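PHOX (PDB 4A9V) catalyses the hydrolysis of phosphate monoesters as an alkaline phosphatase of beta-propeller fold that carries a complex iron-calcium cofactor. Local coordinates at residues S106-D109 with V110-A113; W345-T349 with H350-G354; N468-P471 with Q472-F475. All coordinates share one frame; numbering follows the deposited sequence.

Contact 1 (S106-D109 with V110-A113); sequences SAED and VRKA
The R111 guanidinium receives E108 OE2 at its edge, close to its own plane, while the E108 carboxylate is turned almost perpendicular, the two planes standing 86° apart. This is an i to i+3 salt bridge on the first turn of helix 107-115, whose N-cap is S106. The bond from R111 NH1 to E108 OE2 is 3.2 Å long and uses the syn lone pair of the oxygen. Both side chains run side by side in the same direction: R111 leaves the helix with CG anti to its backbone N (chi1 -178°) and stays extended to NE, whereas the E108 chain bends at chi2, which brings its carboxylate alongside the arginine, with OE2 3.5 Å from R111 CD. R111 NH2 has a second carboxylate in E61, and both E108 and R111 touch A57 of helix 57-60. The long arginine therefore ties its own helix to a neighbouring one while pairing with a glutamate on its own turn.

At the helix start, serine suits the N-cap because its short hydroxyl can reach back to an amide of the first turn that has no carbonyl partner in the helix. V110 is buried; its CG2 rests 3.6 Å from S106 O, and its side chain packs on W227. D109 OD2 accepts from Q105 N and H100 NE2, thus fastening the preceding loop. K112 extends fully, so that NZ reaches G55 O and L97 O; an aliphatic stem with a polar tip fits this otherwise buried position. Main-chain bonds continue the helix, among them R111 N to A107 O at 2.9 Å. The capping bond itself runs from D109 N to S106 OG, 2.9 Å long with an N-H...O angle of 159°.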
# COMPACT_ATOMS: atom_id res chain seq x y z
N SER A 106 1.63 26.79 11.15
CA SER A 106 1.34 26.79 12.58
C SER A 106 1.27 25.37 13.08
O SER A 106 1.11 24.43 12.30
CB SER A 106 -0.00 27.47 12.83
OG SER A 106 -1.06 26.71 12.28
N ALA A 107 1.24 25.23 14.41
CA ALA A 107 0.94 23.96 15.05
C ALA A 107 -0.42 23.41 14.63
O ALA A 107 -0.55 22.22 14.37
CB ALA A 107 1.00 24.10 16.56
N GLU A 108 -1.41 24.28 14.51
CA GLU A 108 -2.74 23.85 14.07
C GLU A 108 -2.72 23.32 12.64
O GLU A 108 -3.34 22.30 12.35
CB GLU A 108 -3.77 24.97 14.24
CG GLU A 108 -4.45 24.97 15.60
CD GLU A 108 -5.31 23.73 15.84
OE1 GLU A 108 -6.24 23.50 15.03
OE2 GLU A 108 -5.13 23.05 16.88
N ASP A 109 -1.94 23.95 11.76
CA ASP A 109 -1.82 23.42 10.40
C ASP A 109 -1.20 22.02 10.40
O ASP A 109 -1.61 21.15 9.63
CB ASP A 109 -0.97 24.33 9.51
CG ASP A 109 -1.73 25.53 8.95
OD1 ASP A 109 -2.92 25.72 9.27
OD2 ASP A 109 -1.08 26.32 8.21
N VAL A 110 -0.19 21.81 11.24
CA VAL A 110 0.46 20.49 11.31
C VAL A 110 -0.48 19.43 11.90
O VAL A 110 -0.61 18.34 11.35
CB VAL A 110 1.76 20.56 12.13
CG1 VAL A 110 2.30 19.16 12.39
CG2 VAL A 110 2.79 21.41 11.41
N ARG A 111 -1.23 19.80 12.93
CA ARG A 111 -2.27 18.93 13.46
C ARG A 111 -3.29 18.56 12.39
O ARG A 111 -3.73 17.41 12.29
CB ARG A 111 -2.97 19.62 14.62
CG ARG A 111 -4.04 18.77 15.28
CD ARG A 111 -4.83 19.58 16.28
NE ARG A 111 -6.04 18.86 16.68
CZ ARG A 111 -6.99 19.38 17.45
NH1 ARG A 111 -6.89 20.63 17.87
NH2 ARG A 111 -8.04 18.65 17.78
N LYS A 112 -3.65 19.52 11.54
CA LYS A 112 -4.62 19.30 10.48
C LYS A 112 -4.09 18.32 9.42
O LYS A 112 -4.83 17.47 8.94
CB LYS A 112 -4.99 20.63 9.85
CG LYS A 112 -6.04 20.57 8.76
CD LYS A 112 -6.51 21.97 8.41
CE LYS A 112 -7.23 22.00 7.08
NZ LYS A 112 -7.78 23.35 6.77
N ALA A 113 -2.81 18.43 9.08
CA ALA A 113 -2.18 17.48 8.15
C ALA A 113 -2.14 16.08 8.76
O ALA A 113 -2.48 15.11 8.09
CB ALA A 113 -0.78 17.95 7.77

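Contact 2 (W345-T349 with H350-G354); sequences WIELT and HGKNG
K352 turns back over T349 to reach E347, and its side chain can be followed atom by atom. CB lies 3.6 Å from T349 O, the carbonyl that the backbone of K352 also uses. CG, set anti to the carbonyl carbon by a chi1 of -68°, passes the methyl CG2 of T349, so a beta-branched residue supplies an apolar surface for the lysine stem. From there the chain is extended: CD comes 3.5 Å from E347 OE2, and CE runs on beside the carboxylate. At the tip, NZ forms a salt bridge with E347 OE2 at 3.3 Å, approaching from the syn side but 34° out of the carboxylate plane; its bond to OE1 is weak. The two side chains thus cross at a slant, with the ammonium group serving both oxygens rather than one squarely.

N353 makes the second link. Its ND2 gives a 3.0 Å bond to E347 O, in the carbonyl plane and on a lone pair, with the oxygen also almost in the plane of the amide. The same nitrogen donates to a water that also accepts from E347 N, 3.1 Å away. One short amide therefore serves both backbone polar groups of E347 directly or through water, as asparagine is well able to do. Beside it, I346 CG2 lies 3.6 Å from N353 ND2. At the turn itself, H350 NE2 is bonded to F361 O and H350 N to Q364 OE1, joining the bend to the segment that follows.

The reversal is a type II beta turn from T349 to K352, closed by K352 N to T349 O at 3.0 Å, with G351 at the third position, where a phi of 97° suits glycine, just beyond strand 340-347 of an antiparallel propeller sheet.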
# COMPACT_ATOMS: atom_id res chain seq x y z
N TRP A 345 14.03 -17.77 0.88
CA TRP A 345 13.79 -16.93 2.05
C TRP A 345 14.90 -17.13 3.05
O TRP A 345 15.24 -18.28 3.38
CB TRP A 345 12.46 -17.33 2.69
CG TRP A 345 11.28 -17.03 1.81
CD1 TRP A 345 10.48 -17.95 1.13
CD2 TRP A 345 10.84 -15.72 1.36
NE1 TRP A 345 9.57 -17.30 0.35
CE2 TRP A 345 9.74 -15.95 0.44
CE3 TRP A 345 11.18 -14.42 1.69
CZ2 TRP A 345 9.06 -14.91 -0.17
CZ3 TRP A 345 10.49 -13.38 1.07
CH2 TRP A 345 9.45 -13.62 0.18
N ILE A 346 15.43 -16.03 3.57
CA ILE A 346 16.56 -16.06 4.48
C ILE A 346 16.15 -15.37 5.78
O ILE A 346 15.63 -14.26 5.78
CB ILE A 346 17.78 -15.33 3.88
CG1 ILE A 346 18.16 -15.95 2.53
CG2 ILE A 346 18.95 -15.37 4.85
CD1 ILE A 346 19.20 -15.17 1.77
N GLU A 347 16.38 -16.05 6.90
CA GLU A 347 15.90 -15.63 8.21
C GLU A 347 16.64 -14.39 8.73
O GLU A 347 17.87 -14.33 8.71
CB GLU A 347 16.13 -16.80 9.15
CG GLU A 347 15.56 -16.69 10.54
CD GLU A 347 15.83 -17.94 11.35
OE1 GLU A 347 15.99 -19.03 10.73
OE2 GLU A 347 15.57 -17.90 12.55
N LEU A 348 15.88 -13.45 9.30
CA LEU A 348 16.44 -12.30 9.99
C LEU A 348 16.29 -12.52 11.49
O LEU A 348 15.29 -12.12 12.11
CB LEU A 348 15.73 -11.03 9.55
CG LEU A 348 15.79 -10.76 8.04
CD1 LEU A 348 15.09 -9.45 7.72
CD2 LEU A 348 17.22 -10.75 7.53
N THR A 349 17.28 -13.19 12.05
CA THR A 349 17.25 -13.65 13.43
C THR A 349 18.60 -13.37 14.07
O THR A 349 19.63 -13.80 13.57
CB THR A 349 16.97 -15.16 13.49
OG1 THR A 349 15.64 -15.41 13.01
CG2 THR A 349 17.10 -15.70 14.92
N HIS A 350 18.59 -12.64 15.18
CA HIS A 350 19.82 -12.36 15.89
C HIS A 350 20.52 -13.65 16.24
O HIS A 350 19.91 -14.56 16.78
CB HIS A 350 19.52 -11.57 17.15
CG HIS A 350 20.75 -11.05 17.83
ND1 HIS A 350 21.44 -11.77 18.73
CD2 HIS A 350 21.52 -9.92 17.57
CE1 HIS A 350 22.52 -11.08 19.13
NE2 HIS A 350 22.55 -9.93 18.43
N GLY A 351 21.80 -13.73 15.89
CA GLY A 351 22.60 -14.93 16.14
C GLY A 351 22.71 -15.88 14.95
O GLY A 351 23.31 -16.94 15.06
N LYS A 352 22.00 -15.57 13.87
CA LYS A 352 22.03 -16.40 12.67
C LYS A 352 22.46 -15.58 11.45
O LYS A 352 22.22 -14.38 11.39
CB LYS A 352 20.65 -17.01 12.41
CG LYS A 352 20.21 -18.04 13.44
CD LYS A 352 18.97 -18.78 12.95
CE LYS A 352 18.56 -19.90 13.90
NZ LYS A 352 17.27 -20.51 13.49
N ASN A 353 23.00 -16.26 10.44
CA ASN A 353 23.27 -15.65 9.13
C ASN A 353 24.13 -14.39 9.25
O ASN A 353 24.10 -13.52 8.38
CB ASN A 353 21.95 -15.32 8.41
CG ASN A 353 21.17 -16.56 8.04
OD1 ASN A 353 21.75 -17.58 7.65
ND2 ASN A 353 19.84 -16.47 8.11
N GLY A 354 24.99 -14.36 10.26
CA GLY A 354 25.95 -13.27 10.42
C GLY A 354 25.36 -12.01 11.01
O GLY A 354 26.02 -10.97 11.05
O HOH W 1 18.01 -18.71 6.83

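Contact 3 (N468-P471 with Q472-F475); sequences NITP and QNMF
T470 OG1 accepts two backbone amides, Q472 N at 3.1 Å in a weak, bent bond and N473 N at 3.2 Å in a straighter one. The exchange is reciprocal: N473 OD1 takes T470 N at 2.8 Å, although the donor stands 37° above the carbonyl plane. N473 ND2 reaches N468 O at 3.0 Å, lying in the plane of that carbonyl, and also bonds I521 O. With chi1 at 75°, CG sits between the backbone N and the carbonyl carbon, folding the amide back over the preceding residues. T470 and N473 thus exchange bonds in the pattern of a capping box, although no regular helix follows; the loop joins strand 443-451 to strand 478-483. Replacing N473 by an alanine would probably leave T470 N and N468 O without their mates and let the loop before P471 shift. Proline fits the position after T470, where its ring holds phi near the -63° found here and no amide hydrogen is needed. I469 CG2 meets M474 CB at 3.9 Å, and I469 CD1 approaches F475 CE1 at 3.5 Å, the isoleucine crossing each of these side chains at about a right angle.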
# COMPACT_ATOMS: atom_id res chain seq x y z
N ASN A 468 2.77 -10.15 -23.81
CA ASN A 468 1.40 -9.89 -23.36
C ASN A 468 1.07 -8.41 -23.19
O ASN A 468 -0.08 -8.05 -22.90
CB ASN A 468 1.05 -10.71 -22.10
CG ASN A 468 2.07 -10.61 -20.96
OD1 ASN A 468 3.25 -10.30 -21.15
ND2 ASN A 468 1.62 -11.00 -19.77
N ILE A 469 2.05 -7.55 -23.47
CA ILE A 469 1.82 -6.12 -23.64
C ILE A 469 1.69 -5.80 -25.13
O ILE A 469 2.55 -6.18 -25.93
CB ILE A 469 2.99 -5.30 -23.05
CG1 ILE A 469 3.11 -5.53 -21.54
CG2 ILE A 469 2.82 -3.82 -23.36
CD1 ILE A 469 1.88 -5.12 -20.75
N THR A 470 0.69 -5.01 -25.47
CA THR A 470 0.44 -4.60 -26.84
C THR A 470 0.25 -3.09 -26.91
O THR A 470 -0.02 -2.46 -25.89
CB THR A 470 -0.83 -5.26 -27.39
OG1 THR A 470 -1.98 -4.68 -26.75
CG2 THR A 470 -0.81 -6.76 -27.17
N PRO A 471 0.20 -2.53 -28.13
CA PRO A 471 -0.10 -1.11 -28.20
C PRO A 471 -1.49 -0.76 -27.69
O PRO A 471 -1.72 0.37 -27.27
CB PRO A 471 0.04 -0.81 -29.70
CG PRO A 471 1.11 -1.76 -30.13
CD PRO A 471 0.80 -3.03 -29.38
N GLN A 472 -2.40 -1.73 -27.70
CA GLN A 472 -3.75 -1.48 -27.21
C GLN A 472 -3.83 -1.42 -25.68
O GLN A 472 -4.51 -0.55 -25.15
CB GLN A 472 -4.75 -2.50 -27.75
CG GLN A 472 -6.20 -2.08 -27.53
CD GLN A 472 -6.66 -2.21 -26.08
OE1 GLN A 472 -6.22 -3.10 -25.35
NE2 GLN A 472 -7.64 -1.40 -25.70
N ASN A 473 -3.13 -2.32 -24.98
CA ASN A 473 -3.35 -2.51 -23.54
C ASN A 473 -2.25 -1.93 -22.65
O ASN A 473 -2.30 -2.07 -21.43
CB ASN A 473 -3.56 -3.98 -23.19
CG ASN A 473 -2.27 -4.79 -23.23
OD1 ASN A 473 -1.21 -4.26 -23.54
ND2 ASN A 473 -2.38 -6.09 -22.98
N MET A 474 -1.30 -1.22 -23.25
CA MET A 474 -0.08 -0.88 -22.52
C MET A 474 -0.32 0.11 -21.39
O MET A 474 -1.18 0.99 -21.45
CB MET A 474 0.99 -0.38 -23.48
CG MET A 474 0.56 0.80 -24.32
SD MET A 474 1.91 1.33 -25.39
CE MET A 474 1.13 2.74 -26.17
N PHE A 475 0.54 -0.00 -20.38
CA PHE A 475 0.45 0.78 -19.15
C PHE A 475 1.85 0.89 -18.54
O PHE A 475 2.78 0.23 -18.99
CB PHE A 475 -0.50 0.09 -18.16
CG PHE A 475 -0.07 -1.30 -17.76
CD1 PHE A 475 -0.43 -2.40 -18.53
CD2 PHE A 475 0.72 -1.50 -16.64
CE1 PHE A 475 -0.01 -3.67 -18.17
CE2 PHE A 475 1.16 -2.77 -16.29
CZ PHE A 475 0.80 -3.86 -17.07
O HOH W 2 -2.89 1.92 -25.18

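The three contacts come in series along the chain, each completed before the next begins, and none touches another: their centres are 41 to 44 Å apart. Contact 1 is on helix 107-115, in the connection leading from strand 82-89 to its sheet neighbour 118-127. Contact 2 lies at the end of strand 340-347, which pairs with 322-329 and 443-451. Contact 3 is in the loop from strand 443-451 to strand 478-483 of another sheet. Contacts 1 and 3 are on opposite sides of the chain's centre. All three thus shape connections of the beta-propeller; contacts 1 and 2 lie away from the metal sites, whereas in contact 3 the F475 side chain is about 12 Å from a bound calcium.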